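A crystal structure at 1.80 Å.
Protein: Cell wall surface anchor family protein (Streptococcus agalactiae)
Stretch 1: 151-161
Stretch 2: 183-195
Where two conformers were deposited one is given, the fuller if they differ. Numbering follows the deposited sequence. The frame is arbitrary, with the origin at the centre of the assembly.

Stretch 1 151-161: KPLAGVVFELY
Stretch 2 (183-195) AKHLETDSSGHIR

The two stretches form a short antiparallel beta pairing, extended by a threonine-centred hydrogen-bond cluster and sealed on one side by apolar side chains. Together they bury 736 Å².

Strand 157-161 runs antiparallel to strand 186-187. Phe 158 and Leu 186 are the hydrogen-bonded pair, CA to CA 5.0 Å. Phe 158 N donates to Leu 186 O at 2.8 Å, and Leu 186 N donates to Phe 158 O at 2.9 Å. Val 157 and Glu 187 are the non-hydrogen-bonded pair, CA to CA 4.6 Å. Here CA-H groups face carbonyls: Val 157 CA lies 3.2 Å from Leu 186 O, and Glu 187 CA 3.3 Å from Val 156 O. Phi/psi stay extended, at -105/128 for Val 157, -127/158 for Phe 158, -119/133 for Leu 186 and -129/132 for Glu 187.

Beyond the strands, Thr 188 N donates to Val 156 O at 2.9 Å, and Gly 155 N donates to Thr 188 O at 2.9 Å. The Thr 188 side chain (chi1 62°, p) points toward stretch 1. Its OG1 donates to Leu 153 O at 2.7 Å and accepts from Val 156 N at 3.0 Å, so one hydroxyl ties down both sides of the bend at Gly 155. That glycine has phi/psi 75/12, a positive phi that favours glycine.

Asp 189 to Gly 192 is a type I turn, closed by Gly 192 N to Asp 189 O at 2.9 Å. Asp 189 OD1 accepts from Ser 191 N at 2.8 Å and from His 193 N at 3.0 Å. Gly 192 (phi/psi 85/8) packs against Pro 152, CA to CA 4.4 Å. A CB on Gly 192 would lie 2.9 Å from Pro 152 CB, a clash. Gly 192 CA approaches Leu 153 O at 3.4 Å, a CA-H...O contact.

Phe 158 (chi1 -77°, m; chi2 90°) and Leu 186 (m, t) share one face of the sheet. Phe 158 CD1 meets Ile 194 CD1 at 3.7 Å; Ile 194 is m, t. Leu 186 CD1 reaches Leu 160 CB (t, p) at 3.9 Å.

Val 157 (t) and Glu 187 (t, t) occupy the other face. Val 157 CG1 sits over a face of the His 185 ring, 3.9 Å from its centroid, a CH-pi contact. Glu 159 (m, t) brings OE2 to the ring edge, 3.3 Å from His 185 CD2.

Water 1 bridges the backbones, accepting from Leu 160 N at 2.8 Å and donating to Lys 184 O at 2.7 Å.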

ATOM      1  N   LYS A 151     -10.827  28.991  -9.093  1.00 20.75           N
ATOM      2  CA  LYS A 151     -10.021  28.821 -10.303  1.00 21.02           C
ATOM      3  C   LYS A 151      -8.884  27.832 -10.029  1.00 20.09           C
ATOM      4  O   LYS A 151      -8.387  27.763  -8.908  1.00 18.26           O
ATOM      5  CB  LYS A 151      -9.448  30.163 -10.767  1.00 21.93           C
ATOM      6  CG  LYS A 151      -8.513  30.804  -9.754  1.00 24.76           C
ATOM      7  CD  LYS A 151      -7.798  32.041 -10.302  1.00 28.93           C
ATOM      8  CE  LYS A 151      -6.728  32.498  -9.317  1.00 30.33           C
ATOM      9  NZ  LYS A 151      -6.066  33.773  -9.726  1.00 33.98           N
ATOM     10  N   PRO A 152      -8.461  27.081 -11.061  1.00 21.08           N
ATOM     11  CA  PRO A 152      -7.324  26.164 -10.907  1.00 20.81           C
ATOM     12  C   PRO A 152      -6.074  26.853 -10.361  1.00 21.19           C
ATOM     13  O   PRO A 152      -5.769  28.005 -10.714  1.00 21.00           O
ATOM     14  CB  PRO A 152      -7.071  25.683 -12.344  1.00 21.04           C
ATOM     15  CG  PRO A 152      -8.373  25.854 -13.037  1.00 21.74           C
ATOM     16  CD  PRO A 152      -8.949  27.108 -12.453  1.00 20.75           C
ATOM     17  N   LEU A 153      -5.357  26.148  -9.497  1.00 20.70           N
ATOM     18  CA  LEU A 153      -4.162  26.678  -8.903  1.00 21.34           C
ATOM     19  C   LEU A 153      -2.975  25.836  -9.308  1.00 21.84           C
ATOM     20  O   LEU A 153      -2.939  24.631  -9.020  1.00 21.35           O
ATOM     21  CB  LEU A 153      -4.251  26.661  -7.388  1.00 21.34           C
ATOM     22  CG  LEU A 153      -4.651  27.895  -6.616  1.00 23.18           C
ATOM     23  CD1 LEU A 153      -4.270  27.594  -5.191  1.00 20.23           C
ATOM     24  CD2 LEU A 153      -3.921  29.147  -7.130  1.00 23.70           C
ATOM     25  N   ALA A 154      -2.000  26.489  -9.933  1.00 21.10           N
ATOM     26  CA  ALA A 154      -0.773  25.830 -10.372  1.00 21.92           C
ATOM     27  C   ALA A 154       0.335  25.874  -9.326  1.00 21.73           C
ATOM     28  O   ALA A 154       0.373  26.761  -8.449  1.00 22.10           O
ATOM     29  CB  ALA A 154      -0.295  26.442 -11.710  1.00 22.13           C
ATOM     30  N   GLY A 155       1.239  24.905  -9.395  1.00 21.24           N
ATOM     31  CA  GLY A 155       2.412  24.913  -8.537  1.00 20.52           C
ATOM     32  C   GLY A 155       2.223  24.544  -7.082  1.00 19.94           C
ATOM     33  O   GLY A 155       3.128  24.766  -6.278  1.00 20.58           O
ATOM     34  N   VAL A 156       1.051  23.998  -6.731  1.00 19.04           N
ATOM     35  CA  VAL A 156       0.776  23.526  -5.372  1.00 17.53           C
ATOM     36  C   VAL A 156       1.382  22.128  -5.193  1.00 17.44           C
ATOM     37  O   VAL A 156       1.213  21.269  -6.058  1.00 17.37           O
ATOM     38  CB  VAL A 156      -0.749  23.487  -5.070  1.00 17.40           C
ATOM     39  CG1 VAL A 156      -1.042  22.951  -3.645  1.00 16.69           C
ATOM     40  CG2 VAL A 156      -1.373  24.872  -5.262  1.00 17.08           C
ATOM     41  N   VAL A 157       2.047  21.920  -4.066  1.00 17.46           N
ATOM     42  CA  VAL A 157       2.862  20.720  -3.826  1.00 17.86           C
ATOM     43  C   VAL A 157       2.156  19.750  -2.876  1.00 17.15           C
ATOM     44  O   VAL A 157       1.714  20.121  -1.788  1.00 17.18           O
ATOM     45  CB  VAL A 157       4.277  21.107  -3.303  1.00 18.29           C
ATOM     46  CG1 VAL A 157       5.137  19.856  -2.961  1.00 18.18           C
ATOM     47  CG2 VAL A 157       4.979  22.011  -4.327  1.00 18.54           C
ATOM     48  N   PHE A 158       2.055  18.498  -3.320  1.00 16.59           N
ATOM     49  CA  PHE A 158       1.497  17.416  -2.534  1.00 15.77           C
ATOM     50  C   PHE A 158       2.467  16.223  -2.463  1.00 15.73           C
ATOM     51  O   PHE A 158       3.354  16.091  -3.312  1.00 15.54           O
ATOM     52  CB  PHE A 158       0.220  16.904  -3.198  1.00 15.29           C
ATOM     53  CG  PHE A 158      -0.984  17.788  -3.000  1.00 14.68           C
ATOM     54  CD1 PHE A 158      -1.273  18.808  -3.901  1.00 14.14           C
ATOM     55  CD2 PHE A 158      -1.872  17.544  -1.964  1.00 13.76           C
ATOM     56  CE1 PHE A 158      -2.427  19.611  -3.723  1.00 12.33           C
ATOM     57  CE2 PHE A 158      -3.018  18.335  -1.789  1.00 12.75           C
ATOM     58  CZ  PHE A 158      -3.275  19.365  -2.672  1.00 12.61           C
ATOM     59  N   GLU A 159       2.281  15.392  -1.441  1.00 15.81           N
ATOM     60  CA  GLU A 159       2.843  14.038  -1.394  1.00 15.88           C
ATOM     61  C   GLU A 159       1.676  13.065  -1.273  1.00 15.74           C
ATOM     62  O   GLU A 159       0.594  13.446  -0.833  1.00 15.59           O
ATOM     63  CB  GLU A 159       3.804  13.883  -0.221  1.00 16.11           C
ATOM     64  CG  GLU A 159       5.086  14.686  -0.417  1.00 17.57           C
ATOM     65  CD  GLU A 159       5.959  14.745   0.815  1.00 19.60           C
ATOM     66  OE1 GLU A 159       5.556  14.266   1.894  1.00 23.70           O
ATOM     67  OE2 GLU A 159       7.072  15.289   0.683  1.00 25.24           O
ATOM     68  N   LEU A 160       1.898  11.816  -1.672  1.00 15.76           N
ATOM     69  CA  LEU A 160       0.879  10.771  -1.580  1.00 14.60           C
ATOM     70  C   LEU A 160       1.402   9.620  -0.720  1.00 15.05           C
ATOM     71  O   LEU A 160       2.573   9.249  -0.831  1.00 14.81           O
ATOM     72  CB  LEU A 160       0.525  10.273  -2.981  1.00 14.83           C
ATOM     73  CG  LEU A 160      -0.589   9.224  -3.063  1.00 12.61           C
ATOM     74  CD1 LEU A 160      -1.955   9.780  -2.697  1.00 12.85           C
ATOM     75  CD2 LEU A 160      -0.636   8.617  -4.469  1.00 16.22           C
ATOM     76  N   TYR A 161       0.549   9.094   0.156  1.00 15.26           N
ATOM     77  CA  TYR A 161       0.903   8.002   1.047  1.00 15.65           C
ATOM     78  C   TYR A 161      -0.135   6.904   0.929  1.00 15.57           C
ATOM     79  O   TYR A 161      -1.277   7.180   0.633  1.00 14.20           O
ATOM     80  CB  TYR A 161       0.904   8.494   2.501  1.00 15.81           C
ATOM     81  CG  TYR A 161       2.026   9.448   2.790  1.00 18.33           C
ATOM     82  CD1 TYR A 161       1.936  10.801   2.437  1.00 19.20           C
ATOM     83  CD2 TYR A 161       3.195   8.996   3.391  1.00 20.76           C
ATOM     84  CE1 TYR A 161       3.003  11.677   2.685  1.00 21.27           C
ATOM     85  CE2 TYR A 161       4.242   9.856   3.660  1.00 23.62           C
ATOM     86  CZ  TYR A 161       4.144  11.194   3.312  1.00 24.00           C
ATOM     87  OH  TYR A 161       5.220  12.031   3.583  1.00 25.90           O
ATOM     88  N   ALA A 183       9.990  10.725  -8.039  1.00 20.46           N
ATOM     89  CA  ALA A 183       9.957  11.793  -7.039  1.00 20.50           C
ATOM     90  C   ALA A 183       8.754  11.690  -6.104  1.00 20.34           C
ATOM     91  O   ALA A 183       7.686  11.245  -6.522  1.00 20.17           O
ATOM     92  CB  ALA A 183       9.929  13.127  -7.761  1.00 20.97           C
ATOM     93  N   LYS A 184       8.934  12.107  -4.852  1.00 19.82           N
ATOM     94  CA  LYS A 184       7.826  12.204  -3.897  1.00 20.06           C
ATOM     95  C   LYS A 184       7.021  13.512  -4.071  1.00 20.05           C
ATOM     96  O   LYS A 184       5.815  13.566  -3.785  1.00 19.19           O
ATOM     97  CB  LYS A 184       8.301  11.991  -2.456  1.00 20.27           C
ATOM     98  CG  LYS A 184       9.211  13.071  -1.902  1.00 21.43           C
ATOM     99  CD  LYS A 184       9.369  12.974  -0.409  1.00 23.68           C
ATOM    100  CE  LYS A 184      10.447  13.945   0.058  1.00 24.48           C
ATOM    101  NZ  LYS A 184      10.752  13.804   1.491  1.00 24.70           N
ATOM    102  N   HIS A 185       7.709  14.548  -4.553  1.00 19.98           N
ATOM    103  CA  HIS A 185       7.044  15.830  -4.723  0.50 20.16           C
ATOM    104  C   HIS A 185       6.165  15.825  -5.968  1.00 20.00           C
ATOM    105  O   HIS A 185       6.566  15.468  -7.078  1.00 19.86           O
ATOM    106  CB  HIS A 185       8.025  17.010  -4.657  0.50 20.25           C
ATOM    107  CG  HIS A 185       8.270  17.513  -3.263  0.50 20.88           C
ATOM    108  ND1 HIS A 185       8.761  18.775  -3.001  0.50 21.03           N
ATOM    109  CD2 HIS A 185       8.080  16.925  -2.056  0.50 19.23           C
ATOM    110  CE1 HIS A 185       8.875  18.938  -1.695  0.50 21.41           C
ATOM    111  NE2 HIS A 185       8.467  17.830  -1.099  0.50 22.24           N
ATOM    112  N   LEU A 186       4.900  16.161  -5.731  1.00 19.65           N
ATOM    113  CA  LEU A 186       3.901  16.182  -6.792  1.00 20.41           C
ATOM    114  C   LEU A 186       3.408  17.617  -6.881  1.00 20.62           C
ATOM    115  O   LEU A 186       3.111  18.228  -5.866  1.00 20.93           O
ATOM    116  CB  LEU A 186       2.740  15.229  -6.470  1.00 20.51           C
ATOM    117  CG  LEU A 186       3.082  13.793  -6.027  1.00 21.87           C
ATOM    118  CD1 LEU A 186       1.887  13.134  -5.338  1.00 22.40           C
ATOM    119  CD2 LEU A 186       3.553  12.972  -7.206  1.00 23.44           C
ATOM    120  N   GLU A 187       3.336  18.152  -8.087  1.00 21.04           N
ATOM    121  CA  GLU A 187       3.010  19.568  -8.252  1.00 22.34           C
ATOM    122  C   GLU A 187       1.870  19.739  -9.248  1.00 21.40           C
ATOM    123  O   GLU A 187       1.887  19.146 -10.323  1.00 22.36           O
ATOM    124  CB  GLU A 187       4.264  20.339  -8.694  1.00 22.75           C
ATOM    125  CG  GLU A 187       4.178  21.813  -8.390  1.00 25.52           C
ATOM    126  CD  GLU A 187       5.437  22.576  -8.739  1.00 28.39           C
ATOM    127  OE1 GLU A 187       6.532  22.227  -8.236  1.00 30.23           O
ATOM    128  OE2 GLU A 187       5.314  23.563  -9.495  1.00 30.49           O
ATOM    129  N   THR A 188       0.869  20.535  -8.884  1.00 21.03           N
ATOM    130  CA  THR A 188      -0.260  20.775  -9.764  1.00 20.67           C
ATOM    131  C   THR A 188       0.242  21.527 -10.988  1.00 21.40           C
ATOM    132  O   THR A 188       1.097  22.412 -10.873  1.00 21.55           O
ATOM    133  CB  THR A 188      -1.406  21.567  -9.082  1.00 20.32           C
ATOM    134  OG1 THR A 188      -0.933  22.863  -8.696  1.00 19.31           O
ATOM    135  CG2 THR A 188      -1.914  20.821  -7.843  1.00 18.56           C
ATOM    136  N   ASP A 189      -0.257  21.131 -12.146  1.00 21.95           N
ATOM    137  CA  ASP A 189       0.179  21.718 -13.409  1.00 23.37           C
ATOM    138  C   ASP A 189      -0.550  23.047 -13.643  1.00 23.67           C
ATOM    139  O   ASP A 189      -1.285  23.511 -12.767  1.00 23.04           O
ATOM    140  CB  ASP A 189       0.001  20.722 -14.571  1.00 23.80           C
ATOM    141  CG  ASP A 189      -1.454  20.336 -14.827  1.00 25.05           C
ATOM    142  OD1 ASP A 189      -2.388  21.091 -14.451  1.00 26.11           O
ATOM    143  OD2 ASP A 189      -1.675  19.263 -15.443  1.00 27.14           O
ATOM    144  N   SER A 190      -0.341  23.660 -14.808  1.00 24.78           N
ATOM    145  CA  SER A 190      -0.953  24.965 -15.121  1.00 25.37           C
ATOM    146  C   SER A 190      -2.496  24.933 -15.100  1.00 25.26           C
ATOM    147  O   SER A 190      -3.145  25.972 -14.937  1.00 25.76           O
ATOM    148  CB  SER A 190      -0.449  25.474 -16.482  1.00 25.45           C
ATOM    149  OG  SER A 190      -0.927  24.633 -17.523  1.00 26.27           O
ATOM    150  N   SER A 191      -3.070  23.739 -15.251  1.00 24.93           N
ATOM    151  CA  SER A 191      -4.514  23.525 -15.203  1.00 23.82           C
ATOM    152  C   SER A 191      -5.040  23.115 -13.812  1.00 22.28           C
ATOM    153  O   SER A 191      -6.214  22.791 -13.662  1.00 21.50           O
ATOM    154  CB  SER A 191      -4.909  22.459 -16.227  1.00 25.03           C
ATOM    155  OG  SER A 191      -4.375  21.188 -15.847  1.00 27.28           O
ATOM    156  N   GLY A 192      -4.161  23.104 -12.814  1.00 21.45           N
ATOM    157  CA  GLY A 192      -4.521  22.763 -11.437  1.00 20.35           C
ATOM    158  C   GLY A 192      -4.528  21.274 -11.125  1.00 20.08           C
ATOM    159  O   GLY A 192      -4.938  20.876 -10.036  1.00 19.16           O
ATOM    160  N   HIS A 193      -4.046  20.450 -12.060  1.00 19.25           N
ATOM    161  CA  HIS A 193      -4.159  18.985 -11.936  1.00 18.75           C
ATOM    162  C   HIS A 193      -2.867  18.264 -11.529  1.00 18.47           C
ATOM    163  O   HIS A 193      -1.762  18.674 -11.890  1.00 18.20           O
ATOM    164  CB  HIS A 193      -4.702  18.366 -13.239  1.00 19.11           C
ATOM    165  CG  HIS A 193      -6.160  18.618 -13.472  1.00 17.99           C
ATOM    166  ND1 HIS A 193      -7.133  17.688 -13.180  1.00 19.21           N
ATOM    167  CD2 HIS A 193      -6.811  19.698 -13.964  1.00 18.52           C
ATOM    168  CE1 HIS A 193      -8.324  18.183 -13.476  1.00 20.29           C
ATOM    169  NE2 HIS A 193      -8.154  19.399 -13.965  1.00 19.33           N
ATOM    170  N   ILE A 194      -3.042  17.211 -10.731  1.00 18.45           N
ATOM    171  CA  ILE A 194      -2.052  16.159 -10.531  1.00 18.12           C
ATOM    172  C   ILE A 194      -2.798  14.894 -10.963  1.00 18.38           C
ATOM    173  O   ILE A 194      -3.852  14.573 -10.400  1.00 18.18           O
ATOM    174  CB  ILE A 194      -1.603  16.055  -9.049  1.00 17.98           C
ATOM    175  CG1 ILE A 194      -0.767  17.275  -8.662  1.00 17.39           C
ATOM    176  CG2 ILE A 194      -0.808  14.741  -8.795  1.00 17.06           C
ATOM    177  CD1 ILE A 194      -0.458  17.380  -7.183  1.00 17.90           C
ATOM    178  N   ARG A 195      -2.273  14.191 -11.968  1.00 18.47           N
ATOM    179  CA  ARG A 195      -2.841  12.897 -12.379  1.00 19.39           C
ATOM    180  C   ARG A 195      -1.808  11.802 -12.173  1.00 18.22           C
ATOM    181  O   ARG A 195      -0.648  11.953 -12.569  1.00 18.78           O
ATOM    182  CB  ARG A 195      -3.287  12.904 -13.840  1.00 20.28           C
ATOM    183  CG  ARG A 195      -4.410  13.883 -14.149  1.00 24.67           C
ATOM    184  CD  ARG A 195      -4.732  13.911 -15.637  1.00 29.29           C
ATOM    185  NE  ARG A 195      -5.815  14.857 -15.949  1.00 34.07           N
ATOM    186  CZ  ARG A 195      -5.638  16.153 -16.202  1.00 34.39           C
ATOM    187  NH1 ARG A 195      -4.416  16.681 -16.177  1.00 34.44           N
ATOM    188  NH2 ARG A 195      -6.686  16.924 -16.483  1.00 34.85           N
TER
HETATM  189  O   HOH W   1       4.450  11.399  -2.812  1.00 20.59           O